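Local coordinates for glucokinase (Leishmania braziliensis MHOM/BR/75/M2904, PDB 6EDI), which probably phosphorylates D-glucose using ATP, as a dimeric glucokinase of the actin-like ATPase superfamily, crystallised here in an open conformation, at residues A[19-24]-A[68-73]; A[25-30]-A[92-97]; A[238-243]-A[273-278]; A[329-334]-A[371-376]. All blocks are in the same frame, centred on the assembly; numbering follows the deposited sequence.

Contact 1: residues A[19-24]-A[68-73]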
loop_
_atom_site.group_PDB
_atom_site.type_symbol
_atom_site.label_atom_id
_atom_site.label_comp_id
_atom_site.label_asym_id
_atom_site.label_seq_id
_atom_site.Cartn_x
_atom_site.Cartn_y
_atom_site.Cartn_z
ATOM N N LYS A 19 -16.878 -17.855 -22.328
ATOM C CA LYS A 19 -17.282 -17.968 -23.723
ATOM C C LYS A 19 -17.210 -16.604 -24.401
ATOM O O LYS A 19 -17.815 -15.633 -23.945
ATOM C CB LYS A 19 -18.708 -18.504 -23.830
ATOM C CG LYS A 19 -18.866 -19.854 -24.515
ATOM C CD LYS A 19 -18.771 -21.026 -23.536
ATOM C CE LYS A 19 -19.038 -22.362 -24.244
ATOM N NZ LYS A 19 -19.092 -23.505 -23.286
ATOM N N GLU A 20 -16.476 -16.527 -25.500
ATOM C CA GLU A 20 -16.509 -15.325 -26.315
ATOM C C GLU A 20 -17.605 -15.536 -27.350
ATOM O O GLU A 20 -17.683 -16.603 -27.943
ATOM C CB GLU A 20 -15.163 -15.109 -26.996
ATOM C CG GLU A 20 -15.154 -13.941 -27.965
ATOM C CD GLU A 20 -13.838 -13.803 -28.687
ATOM O OE1 GLU A 20 -12.797 -14.210 -28.124
ATOM O OE2 GLU A 20 -13.858 -13.288 -29.821
ATOM N N ILE A 21 -18.463 -14.536 -27.538
ATOM C CA ILE A 21 -19.566 -14.637 -28.483
ATOM C C ILE A 21 -19.639 -13.408 -29.371
ATOM O O ILE A 21 -19.179 -12.323 -29.000
ATOM C CB ILE A 21 -20.927 -14.774 -27.768
ATOM C CG1 ILE A 21 -21.123 -13.621 -26.783
ATOM C CG2 ILE A 21 -21.038 -16.118 -27.058
ATOM C CD1 ILE A 21 -22.555 -13.429 -26.372
ATOM N N ALA A 22 -20.230 -13.572 -30.547
ATOM C CA ALA A 22 -20.514 -12.429 -31.399
ATOM C C ALA A 22 -21.552 -11.560 -30.717
ATOM O O ALA A 22 -22.431 -12.078 -30.034
ATOM C CB ALA A 22 -21.030 -12.896 -32.751
ATOM N N LEU A 23 -21.485 -10.245 -30.917
ATOM C CA LEU A 23 -22.487 -9.353 -30.322
ATOM C C LEU A 23 -23.922 -9.762 -30.663
ATOM O O LEU A 23 -24.826 -9.673 -29.820
ATOM C CB LEU A 23 -22.248 -7.897 -30.719
ATOM C CG LEU A 23 -23.394 -6.915 -30.464
ATOM C CD1 LEU A 23 -23.724 -6.805 -28.981
ATOM C CD2 LEU A 23 -23.032 -5.549 -31.003
ATOM N N GLU A 24 -24.125 -10.222 -31.892
ATOM C CA GLU A 24 -25.455 -10.623 -32.334
ATOM C C GLU A 24 -25.971 -11.824 -31.536
ATOM O O GLU A 24 -27.184 -12.020 -31.412
ATOM C CB GLU A 24 -25.455 -10.916 -33.841
ATOM C CG GLU A 24 -24.931 -9.766 -34.719
ATOM C CD GLU A 24 -23.412 -9.556 -34.619
ATOM O OE1 GLU A 24 -22.660 -10.558 -34.559
ATOM O OE2 GLU A 24 -22.974 -8.385 -34.580
ATOM N N HIS A 68 -18.698 -17.843 -14.233
ATOM C CA HIS A 68 -19.003 -17.818 -15.660
ATOM C C HIS A 68 -18.827 -16.406 -16.212
ATOM O O HIS A 68 -19.207 -15.423 -15.575
ATOM C CB HIS A 68 -20.430 -18.327 -15.933
ATOM C CG HIS A 68 -20.638 -19.769 -15.587
ATOM N ND1 HIS A 68 -21.804 -20.237 -15.020
ATOM C CD2 HIS A 68 -19.830 -20.847 -15.729
ATOM C CE1 HIS A 68 -21.701 -21.540 -14.817
ATOM N NE2 HIS A 68 -20.513 -21.934 -15.239
ATOM N N ILE A 69 -18.237 -16.315 -17.401
ATOM C CA ILE A 69 -18.112 -15.042 -18.091
ATOM C C ILE A 69 -18.552 -15.233 -19.536
ATOM O O ILE A 69 -18.287 -16.266 -20.150
ATOM C CB ILE A 69 -16.667 -14.480 -18.041
ATOM C CG1 ILE A 69 -16.164 -14.417 -16.595
ATOM C CG2 ILE A 69 -16.593 -13.093 -18.660
ATOM C CD1 ILE A 69 -14.711 -13.922 -16.434
ATOM N N ILE A 70 -19.273 -14.244 -20.046
ATOM C CA ILE A 70 -19.578 -14.169 -21.464
ATOM C C ILE A 70 -19.118 -12.804 -21.926
ATOM O O ILE A 70 -19.427 -11.815 -21.284
ATOM C CB ILE A 70 -21.082 -14.252 -21.717
ATOM C CG1 ILE A 70 -21.628 -15.605 -21.304
ATOM C CG2 ILE A 70 -21.368 -14.017 -23.197
ATOM C CD1 ILE A 70 -21.000 -16.756 -21.998
ATOM N N TYR A 71 -18.398 -12.718 -23.041
ATOM C CA TYR A 71 -17.997 -11.404 -23.523
ATOM C C TYR A 71 -18.010 -11.333 -25.035
ATOM O O TYR A 71 -17.856 -12.346 -25.717
ATOM C CB TYR A 71 -16.610 -11.008 -22.986
ATOM C CG TYR A 71 -15.488 -11.891 -23.471
ATOM C CD1 TYR A 71 -14.862 -11.659 -24.696
ATOM C CD2 TYR A 71 -15.053 -12.965 -22.711
ATOM C CE1 TYR A 71 -13.844 -12.474 -25.142
ATOM C CE2 TYR A 71 -14.026 -13.779 -23.160
ATOM C CZ TYR A 71 -13.432 -13.527 -24.366
ATOM O OH TYR A 71 -12.412 -14.347 -24.787
ATOM N N VAL A 72 -18.201 -10.118 -25.538
ATOM C CA VAL A 72 -18.083 -9.813 -26.955
ATOM C C VAL A 72 -16.759 -9.095 -27.145
ATOM O O VAL A 72 -16.422 -8.192 -26.377
ATOM C CB VAL A 72 -19.221 -8.880 -27.397
ATOM C CG1 VAL A 72 -19.047 -8.464 -28.851
ATOM C CG2 VAL A 72 -20.557 -9.555 -27.187
ATOM N N ARG A 73 -15.981 -9.501 -28.140
ATOM C CA ARG A 73 -14.751 -8.774 -28.415
ATOM C C ARG A 73 -15.048 -7.680 -29.423
ATOM O O ARG A 73 -15.441 -7.960 -30.555
ATOM C CB ARG A 73 -13.652 -9.702 -28.931
ATOM C CG ARG A 73 -12.348 -8.981 -29.245
ATOM C CD ARG A 73 -11.319 -9.934 -29.828
ATOM N NE ARG A 73 -11.119 -11.120 -28.992
ATOM C CZ ARG A 73 -10.265 -11.181 -27.975
ATOM N NH1 ARG A 73 -9.539 -10.117 -27.655
ATOM N NH2 ARG A 73 -10.143 -12.298 -27.265
#

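Contact 2: residues A[25-30]-A[92-97]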
loop_
_atom_site.group_PDB
_atom_site.type_symbol
_atom_site.label_atom_id
_atom_site.label_comp_id
_atom_site.label_asym_id
_atom_site.label_seq_id
_atom_site.Cartn_x
_atom_site.Cartn_y
_atom_site.Cartn_z
ATOM N N GLN A 25 -25.054 -12.611 -30.976
ATOM C CA GLN A 25 -25.414 -13.826 -30.238
ATOM C C GLN A 25 -25.625 -13.584 -28.744
ATOM O O GLN A 25 -25.836 -14.540 -28.005
ATOM C CB GLN A 25 -24.325 -14.896 -30.365
ATOM C CG GLN A 25 -24.013 -15.407 -31.763
ATOM C CD GLN A 25 -22.760 -16.279 -31.765
ATOM O OE1 GLN A 25 -21.678 -15.839 -31.346
ATOM N NE2 GLN A 25 -22.902 -17.526 -32.217
ATOM N N LEU A 26 -25.549 -12.332 -28.299
ATOM C CA LEU A 26 -25.610 -12.030 -26.858
ATOM C C LEU A 26 -26.905 -12.484 -26.178
ATOM O O LEU A 26 -26.870 -13.299 -25.256
ATOM C CB LEU A 26 -25.320 -10.549 -26.564
ATOM C CG LEU A 26 -25.396 -10.093 -25.101
ATOM C CD1 LEU A 26 -24.431 -10.870 -24.226
ATOM C CD2 LEU A 26 -25.135 -8.600 -24.970
ATOM N N ALA A 27 -28.043 -11.963 -26.619
ATOM C CA ALA A 27 -29.304 -12.299 -25.957
ATOM C C ALA A 27 -29.566 -13.798 -26.058
ATOM O O ALA A 27 -30.018 -14.434 -25.115
ATOM C CB ALA A 27 -30.434 -11.523 -26.572
ATOM N N LEU A 28 -29.275 -14.345 -27.229
ATOM C CA LEU A 28 -29.341 -15.777 -27.485
ATOM C C LEU A 28 -28.576 -16.595 -26.439
ATOM O O LEU A 28 -29.024 -17.663 -25.998
ATOM C CB LEU A 28 -28.774 -16.016 -28.883
ATOM C CG LEU A 28 -28.370 -17.361 -29.473
ATOM C CD1 LEU A 28 -28.322 -17.215 -31.001
ATOM C CD2 LEU A 28 -27.022 -17.846 -28.953
ATOM N N THR A 29 -27.407 -16.088 -26.066
ATOM C CA THR A 29 -26.536 -16.734 -25.098
ATOM C C THR A 29 -27.096 -16.546 -23.693
ATOM O O THR A 29 -27.111 -17.483 -22.889
ATOM C CB THR A 29 -25.122 -16.155 -25.210
ATOM O OG1 THR A 29 -24.529 -16.612 -26.431
ATOM C CG2 THR A 29 -24.241 -16.581 -24.034
ATOM N N LEU A 30 -27.574 -15.338 -23.407
ATOM C CA LEU A 30 -28.188 -15.050 -22.112
ATOM C C LEU A 30 -29.466 -15.859 -21.876
ATOM O O LEU A 30 -29.677 -16.390 -20.785
ATOM C CB LEU A 30 -28.475 -13.557 -21.974
ATOM C CG LEU A 30 -27.269 -12.644 -21.816
ATOM C CD1 LEU A 30 -27.716 -11.203 -21.823
ATOM C CD2 LEU A 30 -26.545 -12.969 -20.517
ATOM N N LEU A 92 -25.946 -2.415 -25.033
ATOM C CA LEU A 92 -27.183 -1.982 -24.410
ATOM C C LEU A 92 -28.342 -1.978 -25.418
ATOM O O LEU A 92 -29.400 -2.534 -25.143
ATOM C CB LEU A 92 -26.983 -0.610 -23.759
ATOM C CG LEU A 92 -27.695 -0.341 -22.431
ATOM C CD1 LEU A 92 -28.269 -1.621 -21.844
ATOM C CD2 LEU A 92 -26.756 0.327 -21.437
ATOM N N GLN A 93 -28.131 -1.389 -26.595
ATOM C CA GLN A 93 -29.162 -1.392 -27.634
ATOM C C GLN A 93 -29.486 -2.816 -28.095
ATOM O O GLN A 93 -30.623 -3.110 -28.469
ATOM C CB GLN A 93 -28.771 -0.507 -28.830
ATOM C CG GLN A 93 -28.447 0.966 -28.486
ATOM C CD GLN A 93 -29.468 1.648 -27.573
ATOM O OE1 GLN A 93 -29.097 2.317 -26.602
ATOM N NE2 GLN A 93 -30.752 1.502 -27.891
ATOM N N HIS A 94 -28.501 -3.710 -28.053
ATOM C CA HIS A 94 -28.747 -5.100 -28.441
ATOM C C HIS A 94 -29.626 -5.806 -27.422
ATOM O O HIS A 94 -30.484 -6.605 -27.790
ATOM C CB HIS A 94 -27.449 -5.891 -28.591
ATOM C CG HIS A 94 -27.658 -7.370 -28.727
ATOM N ND1 HIS A 94 -27.829 -7.985 -29.948
ATOM C CD2 HIS A 94 -27.730 -8.352 -27.797
ATOM C CE1 HIS A 94 -27.995 -9.283 -29.765
ATOM N NE2 HIS A 94 -27.940 -9.534 -28.470
ATOM N N LEU A 95 -29.383 -5.540 -26.139
ATOM C CA LEU A 95 -30.176 -6.148 -25.078
ATOM C C LEU A 95 -31.633 -5.686 -25.119
ATOM O O LEU A 95 -32.540 -6.483 -24.896
ATOM C CB LEU A 95 -29.572 -5.866 -23.698
ATOM C CG LEU A 95 -28.221 -6.502 -23.368
ATOM C CD1 LEU A 95 -27.744 -6.028 -21.990
ATOM C CD2 LEU A 95 -28.313 -8.012 -23.407
ATOM N N LYS A 96 -31.857 -4.402 -25.396
ATOM C CA LYS A 96 -33.219 -3.867 -25.460
ATOM C C LYS A 96 -33.932 -4.342 -26.729
ATOM O O LYS A 96 -35.156 -4.469 -26.753
ATOM C CB LYS A 96 -33.220 -2.335 -25.420
ATOM C CG LYS A 96 -32.199 -1.686 -24.472
ATOM C CD LYS A 96 -32.554 -1.795 -22.995
ATOM C CE LYS A 96 -32.519 -0.426 -22.322
ATOM N NZ LYS A 96 -31.355 0.380 -22.807
ATOM N N LYS A 97 -33.157 -4.609 -27.778
ATOM C CA LYS A 97 -33.709 -5.026 -29.066
ATOM C C LYS A 97 -33.907 -6.537 -29.177
ATOM O O LYS A 97 -34.780 -6.993 -29.919
ATOM C CB LYS A 97 -32.810 -4.573 -30.220
ATOM C CG LYS A 97 -32.903 -3.105 -30.618
ATOM C CD LYS A 97 -31.968 -2.855 -31.792
ATOM C CE LYS A 97 -31.926 -1.398 -32.208
ATOM N NZ LYS A 97 -31.091 -1.211 -33.431
#

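Contact 3: residues A[238-243]-A[273-278]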
loop_
_atom_site.group_PDB
_atom_site.type_symbol
_atom_site.label_atom_id
_atom_site.label_comp_id
_atom_site.label_asym_id
_atom_site.label_seq_id
_atom_site.Cartn_x
_atom_site.Cartn_y
_atom_site.Cartn_z
ATOM N N LEU A 238 10.130 0.629 -8.058
ATOM C CA LEU A 238 10.999 0.864 -6.916
ATOM C C LEU A 238 12.451 0.598 -7.344
ATOM O O LEU A 238 12.727 -0.362 -8.076
ATOM C CB LEU A 238 10.556 -0.028 -5.748
ATOM C CG LEU A 238 11.439 -0.515 -4.606
ATOM C CD1 LEU A 238 11.786 0.581 -3.620
ATOM C CD2 LEU A 238 10.711 -1.671 -3.886
ATOM N N SER A 239 13.365 1.463 -6.920
ATOM C CA SER A 239 14.793 1.252 -7.172
ATOM C C SER A 239 15.288 -0.081 -6.622
ATOM O O SER A 239 14.848 -0.515 -5.560
ATOM C CB SER A 239 15.616 2.372 -6.546
ATOM O OG SER A 239 15.165 3.627 -6.974
ATOM N N MET A 240 16.208 -0.735 -7.335
ATOM C CA MET A 240 16.852 -1.929 -6.786
ATOM C C MET A 240 17.570 -1.615 -5.471
ATOM O O MET A 240 18.052 -0.503 -5.265
ATOM C CB MET A 240 17.826 -2.555 -7.790
ATOM C CG MET A 240 17.131 -3.172 -8.982
ATOM S SD MET A 240 18.265 -4.023 -10.085
ATOM C CE MET A 240 18.608 -5.503 -9.132
ATOM N N SER A 241 17.619 -2.608 -4.589
ATOM C CA SER A 241 18.204 -2.469 -3.270
ATOM C C SER A 241 19.720 -2.372 -3.356
ATOM O O SER A 241 20.341 -2.886 -4.286
ATOM C CB SER A 241 17.819 -3.661 -2.395
ATOM O OG SER A 241 16.428 -3.673 -2.131
ATOM N N TRP A 242 20.321 -1.700 -2.384
ATOM C CA TRP A 242 21.764 -1.636 -2.332
ATOM C C TRP A 242 22.361 -3.032 -2.134
ATOM O O TRP A 242 21.742 -3.912 -1.531
ATOM C CB TRP A 242 22.211 -0.670 -1.219
ATOM C CG TRP A 242 23.680 -0.464 -1.194
ATOM C CD1 TRP A 242 24.397 0.507 -1.838
ATOM C CD2 TRP A 242 24.621 -1.259 -0.480
ATOM N NE1 TRP A 242 25.743 0.352 -1.564
ATOM C CE2 TRP A 242 25.901 -0.725 -0.728
ATOM C CE3 TRP A 242 24.503 -2.378 0.353
ATOM C CZ2 TRP A 242 27.051 -1.271 -0.172
ATOM C CZ3 TRP A 242 25.645 -2.919 0.900
ATOM C CH2 TRP A 242 26.905 -2.369 0.632
ATOM N N CYS A 243 23.561 -3.236 -2.671
ATOM C CA CYS A 243 24.290 -4.483 -2.460
ATOM C C CYS A 243 25.751 -4.248 -2.815
ATOM O O CYS A 243 26.111 -3.166 -3.282
ATOM C CB CYS A 243 23.707 -5.617 -3.300
ATOM S SG CYS A 243 23.475 -5.202 -5.049
ATOM N N PRO A 273 18.775 1.211 -11.109
ATOM C CA PRO A 273 17.720 0.877 -12.072
ATOM C C PRO A 273 16.534 0.377 -11.278
ATOM O O PRO A 273 16.725 0.032 -10.114
ATOM C CB PRO A 273 18.339 -0.252 -12.896
ATOM C CG PRO A 273 19.309 -0.927 -11.962
ATOM C CD PRO A 273 19.763 0.127 -10.953
ATOM N N ILE A 274 15.344 0.342 -11.864
ATOM C CA ILE A 274 14.180 -0.120 -11.119
ATOM C C ILE A 274 14.130 -1.647 -11.109
ATOM O O ILE A 274 14.696 -2.295 -11.998
ATOM C CB ILE A 274 12.889 0.504 -11.645
ATOM C CG1 ILE A 274 12.604 0.071 -13.095
ATOM C CG2 ILE A 274 12.997 2.008 -11.618
ATOM C CD1 ILE A 274 11.331 0.707 -13.666
ATOM N N TRP A 275 13.483 -2.223 -10.099
ATOM C CA TRP A 275 13.397 -3.681 -9.976
ATOM C C TRP A 275 12.843 -4.332 -11.236
ATOM O O TRP A 275 13.245 -5.433 -11.604
ATOM C CB TRP A 275 12.505 -4.074 -8.799
ATOM C CG TRP A 275 13.194 -4.078 -7.480
ATOM C CD1 TRP A 275 13.032 -3.173 -6.476
ATOM C CD2 TRP A 275 14.150 -5.044 -7.003
ATOM N NE1 TRP A 275 13.825 -3.508 -5.408
ATOM C CE2 TRP A 275 14.519 -4.654 -5.699
ATOM C CE3 TRP A 275 14.726 -6.197 -7.548
ATOM C CZ2 TRP A 275 15.445 -5.378 -4.927
ATOM C CZ3 TRP A 275 15.638 -6.921 -6.784
ATOM C CH2 TRP A 275 15.997 -6.502 -5.486
ATOM N N GLU A 276 11.895 -3.650 -11.869
ATOM C CA GLU A 276 11.275 -4.149 -13.099
ATOM C C GLU A 276 12.318 -4.482 -14.158
ATOM O O GLU A 276 12.198 -5.475 -14.880
ATOM C CB GLU A 276 10.299 -3.101 -13.647
ATOM C CG GLU A 276 9.930 -3.267 -15.124
ATOM C CD GLU A 276 8.895 -2.254 -15.569
ATOM O OE1 GLU A 276 9.286 -1.212 -16.127
ATOM O OE2 GLU A 276 7.693 -2.503 -15.352
ATOM N N ALA A 277 13.352 -3.650 -14.237
ATOM C CA ALA A 277 14.372 -3.805 -15.267
ATOM C C ALA A 277 15.197 -5.085 -15.102
ATOM O O ALA A 277 15.813 -5.547 -16.048
ATOM C CB ALA A 277 15.266 -2.579 -15.320
ATOM N N ALA A 278 15.204 -5.653 -13.902
ATOM C CA ALA A 278 15.925 -6.899 -13.644
ATOM C C ALA A 278 15.016 -8.115 -13.610
ATOM O O ALA A 278 15.474 -9.211 -13.295
ATOM C CB ALA A 278 16.704 -6.801 -12.316
HETATM O O HOH W 1 14.538 -1.791 -2.991
#

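Contact 4: residues A[329-334]-A[371-376]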
loop_
_atom_site.group_PDB
_atom_site.type_symbol
_atom_site.label_atom_id
_atom_site.label_comp_id
_atom_site.label_asym_id
_atom_site.label_seq_id
_atom_site.Cartn_x
_atom_site.Cartn_y
_atom_site.Cartn_z
ATOM N N ASN A 329 16.050 -12.050 -8.768
ATOM C CA ASN A 329 15.739 -10.632 -8.619
ATOM C C ASN A 329 14.252 -10.283 -8.534
ATOM O O ASN A 329 13.873 -9.336 -7.826
ATOM C CB ASN A 329 16.438 -9.832 -9.712
ATOM C CG ASN A 329 17.902 -9.613 -9.387
ATOM O OD1 ASN A 329 18.247 -9.363 -8.230
ATOM N ND2 ASN A 329 18.766 -9.732 -10.385
ATOM N N LEU A 330 13.412 -11.036 -9.241
ATOM C CA LEU A 330 11.976 -10.913 -9.014
ATOM C C LEU A 330 11.682 -11.156 -7.529
ATOM O O LEU A 330 10.962 -10.388 -6.888
ATOM C CB LEU A 330 11.193 -11.903 -9.876
ATOM C CG LEU A 330 9.690 -11.889 -9.559
ATOM C CD1 LEU A 330 9.082 -10.581 -10.050
ATOM C CD2 LEU A 330 8.981 -13.092 -10.174
ATOM N N ILE A 331 12.268 -12.214 -6.981
ATOM C CA ILE A 331 12.092 -12.521 -5.567
ATOM C C ILE A 331 12.721 -11.430 -4.681
ATOM O O ILE A 331 12.173 -11.078 -3.621
ATOM C CB ILE A 331 12.625 -13.945 -5.228
ATOM C CG1 ILE A 331 11.729 -15.010 -5.868
ATOM C CG2 ILE A 331 12.690 -14.156 -3.724
ATOM C CD1 ILE A 331 10.313 -15.002 -5.319
ATOM N N GLY A 332 13.850 -10.877 -5.126
ATOM C CA GLY A 332 14.467 -9.755 -4.421
ATOM C C GLY A 332 13.521 -8.568 -4.270
ATOM O O GLY A 332 13.462 -7.940 -3.205
ATOM N N LEU A 333 12.773 -8.270 -5.336
ATOM C CA LEU A 333 11.728 -7.250 -5.280
ATOM C C LEU A 333 10.689 -7.659 -4.255
ATOM O O LEU A 333 10.275 -6.839 -3.434
ATOM C CB LEU A 333 11.052 -7.053 -6.643
ATOM C CG LEU A 333 9.711 -6.308 -6.633
ATOM C CD1 LEU A 333 9.841 -4.845 -6.235
ATOM C CD2 LEU A 333 9.026 -6.421 -7.984
ATOM N N THR A 334 10.270 -8.925 -4.294
ATOM C CA THR A 334 9.283 -9.392 -3.312
ATOM C C THR A 334 9.803 -9.372 -1.880
ATOM O O THR A 334 9.020 -9.336 -0.941
ATOM C CB THR A 334 8.746 -10.798 -3.610
ATOM O OG1 THR A 334 9.793 -11.767 -3.446
ATOM C CG2 THR A 334 8.173 -10.876 -5.018
ATOM N N ALA A 371 15.889 -18.933 -0.578
ATOM C CA ALA A 371 17.179 -18.506 -0.042
ATOM C C ALA A 371 17.383 -17.021 -0.300
ATOM O O ALA A 371 17.834 -16.275 0.576
ATOM C CB ALA A 371 18.317 -19.319 -0.664
ATOM N N ARG A 372 17.052 -16.591 -1.506
ATOM C CA ARG A 372 17.236 -15.198 -1.873
ATOM C C ARG A 372 16.355 -14.282 -1.035
ATOM O O ARG A 372 16.822 -13.261 -0.518
ATOM C CB ARG A 372 16.919 -15.001 -3.348
ATOM C CG ARG A 372 16.970 -13.553 -3.779
ATOM C CD ARG A 372 18.321 -12.926 -3.466
ATOM N NE ARG A 372 18.362 -11.524 -3.859
ATOM C CZ ARG A 372 17.921 -10.533 -3.090
ATOM N NH1 ARG A 372 17.392 -10.808 -1.913
ATOM N NH2 ARG A 372 17.997 -9.273 -3.498
ATOM N N LEU A 373 15.076 -14.639 -0.924
ATOM C CA LEU A 373 14.139 -13.856 -0.120
ATOM C C LEU A 373 14.744 -13.634 1.250
ATOM O O LEU A 373 14.703 -12.526 1.797
ATOM C CB LEU A 373 12.814 -14.608 0.020
ATOM C CG LEU A 373 11.666 -13.831 0.648
ATOM C CD1 LEU A 373 11.093 -12.870 -0.386
ATOM C CD2 LEU A 373 10.604 -14.780 1.176
ATOM N N HIS A 374 15.354 -14.690 1.778
ATOM C CA HIS A 374 15.873 -14.673 3.134
ATOM C C HIS A 374 17.168 -13.883 3.336
ATOM O O HIS A 374 17.661 -13.811 4.458
ATOM C CB HIS A 374 16.017 -16.106 3.671
ATOM C CG HIS A 374 14.709 -16.808 3.884
ATOM N ND1 HIS A 374 14.619 -18.041 4.498
ATOM C CD2 HIS A 374 13.438 -16.449 3.581
ATOM C CE1 HIS A 374 13.352 -18.412 4.557
ATOM N NE2 HIS A 374 12.614 -17.463 4.006
ATOM N N GLU A 375 17.695 -13.265 2.277
ATOM C CA GLU A 375 18.895 -12.432 2.403
ATOM C C GLU A 375 18.599 -11.050 2.978
ATOM O O GLU A 375 19.519 -10.341 3.392
ATOM C CB GLU A 375 19.614 -12.278 1.055
ATOM C CG GLU A 375 19.954 -13.604 0.354
ATOM C CD GLU A 375 20.749 -13.417 -0.936
ATOM O OE1 GLU A 375 21.161 -12.272 -1.241
ATOM O OE2 GLU A 375 20.958 -14.423 -1.652
ATOM N N HIS A 376 17.318 -10.671 2.987
ATOM C CA HIS A 376 16.879 -9.361 3.473
ATOM C C HIS A 376 17.273 -9.173 4.937
ATOM O O HIS A 376 17.167 -10.103 5.732
ATOM C CB HIS A 376 15.353 -9.218 3.348
ATOM C CG HIS A 376 14.869 -7.803 3.465
ATOM N ND1 HIS A 376 14.786 -7.139 4.672
ATOM C CD2 HIS A 376 14.457 -6.923 2.520
ATOM C CE1 HIS A 376 14.340 -5.913 4.468
ATOM N NE2 HIS A 376 14.134 -5.754 3.168
#

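Contact 1: residues A[19-24]-A[68-73]
Ile-21 and Ile-70 form the apolar centre, their side chains crossing at about a right angle with Ile-21 CD1 only 3.4 Å from Ile-70 CG2, a tight fit. Ile-21 holds CG1 in the crowded position between its N and C (chi1 55°). Next to this pair, Ile-70 CD1 touches Lys-19 CB, and Val-72 CG1 meets Leu-23 CB at 3.7 Å. The backbones run as a parallel beta ladder that adds strand 16-20 to the edge of the six-stranded sheet: Lys-19 N gives to Ile-69 O, Tyr-71 N to Lys-19 O at 3.1 Å, and Ile-21 N to Tyr-71 O at 2.9 Å. On the other face, Glu-20 CA sits 4.0 Å above the plane of the Tyr-71 ring, over its centre. The extended Glu-20 chain continues past that ring to Arg-73, bent at chi3 (-53°), whose NH2 gives Glu-20 OE1 a weak hydrogen bond, 3.4 Å, within a salt bridge. Three main-chain bonds thus fix the parallel register; Glu-20 is exposed, so solvent probably weakens the charge pair.

Contact 2: residues A[25-30]-A[92-97]
Two helices cross here at -61°, their axes 9.8 Å apart: helix 26-32, which follows the edge strand 16-20, and helix 84-98. Both put leucines on Phe-56 of strand 51-58, so the pair packs against the six-stranded sheet of this actin-like ATPase fold. Along segment 92-97, His-94 is the first residue to cross the gap. Its CG is anti to the backbone N (chi1 169°), which carries the imidazole to the first turn of the other helix. There His-94 NE2 accepts the N-H of Ala-27, 3.1 Å from Ala-27 N, at an N-H...N angle of 159°, with the donor lying in the ring plane. An N-H in the first turn of a helix has no carbonyl a turn earlier within the helix to bind, and this buried histidine supplies the acceptor. As an acceptor NE2 would carry no proton, consistent with a neutral ring. The same end of the ring lies obliquely against Leu-26, whose CB is 3.4 Å from His-94 NE2, while CE1 lies close to the carbonyl oxygens of Leu-23 and Glu-24. Leu-95 comes next, its CG beside the backbone N and anti to the carbonyl carbon, so that its end swings toward the other helix. One methyl does the touching: Leu-95 CD2 lies 3.6 Å from Leu-26 CD2 and equally 3.6 Å from Leu-30 CD1.

Contact 3: residues A[238-243]-A[273-278]
Ser-241 OG is held by two hydrogen bonds: a water donates to it at 2.8 Å, and Glu-336 OE2 of helix 317-341 binds it too. That water also accepts from Trp-275 NE1 at 3.0 Å, in the plane of the indole, so it bridges the two loops, and OG itself lies at the ring edge near CZ2. Two main-chain bonds flank the single bridge between Ser-239 and Ile-274: Trp-275 N to Leu-238 O and Met-240 N to Pro-273 O, each 2.9 Å. Met-240 rides over the indole, its CA making a CH-pi contact 3.8 Å from the centroid of the five-membered ring. The chain, bent at chi3 (74°), places Met-240 SD obliquely to the six-membered ring in a Met-aromatic contact and 3.8 Å from Pro-273 CG. Leu-238 CG meets Trp-275 CD1 at the ring edge. Met-240 and Pro-273 pack on Val-251 of helix 245-259, Trp-275 lies on helix 317-341, and Ser-239 OG reaches Glu-336 of the second subunit across the dimer interface.

Contact 4: residues A[329-334]-A[371-376]
Three residues of helix 317-341 meet two from the last turn of helix 363-373. Ile-331 CG2, anti to its backbone N, presses on the start of Leu-373, 3.8 Å from Leu-373 CB and 3.7 Å from its backbone N, the two side chains crossing near a right angle. Leu-373, with CG anti to its own N (chi1 -171°), extends so that Leu-373 CD1 comes 3.5 Å from Thr-334 OG1. Further along, the Arg-372 guanidinium lies over Gly-332: Gly-332 CA sits 3.6 Å from the guanidinium plane, offset toward its rim, and 3.7 Å from Arg-372 NH2. With no side chain there, the flat group can settle directly on the helix backbone. The helices pack beside the second six-stranded sheet of the actin-like ATPase fold, where Ile-331, Thr-334 and Leu-373 all touch Phe-390 of strand 389-393. In the next shell, Thr-334 OG1 gives a very short bond of 2.5 Å to Ile-331 O, in the carbonyl plane and on a lone pair, which fixes the hydroxyl in the crowded rotamer (chi1 67°). Arg-372 bends at chi2 (56°), with Glu-375 a long charge partner. A type I turn from Leu-373 to His-376 then ends at an N-cap: His-376 ND1 binds Met-378 N, while NE2 holds Glu-336 OE1.

In the fold
From the N terminus, contact 1 brings strand 67-75 back beside strand 16-20, and contact 2 crosses it, since helix 26-32 follows the first strand and helix 84-98 the second. The two touch, Ile-21 CD1 lying against Leu-26 CA, and together tie an edge strand and two helices to the first sheet. Contacts 3 and 4 follow in series on the opposite side of the chain's centre, about 41 to 50 Å away between centres. Contact 3 closes a loop around helix 245-259; contact 4 closes helix 317-341 onto 363-373. They meet where Trp-275 packs on Asn-329 and Gly-332, and both touch the second subunit.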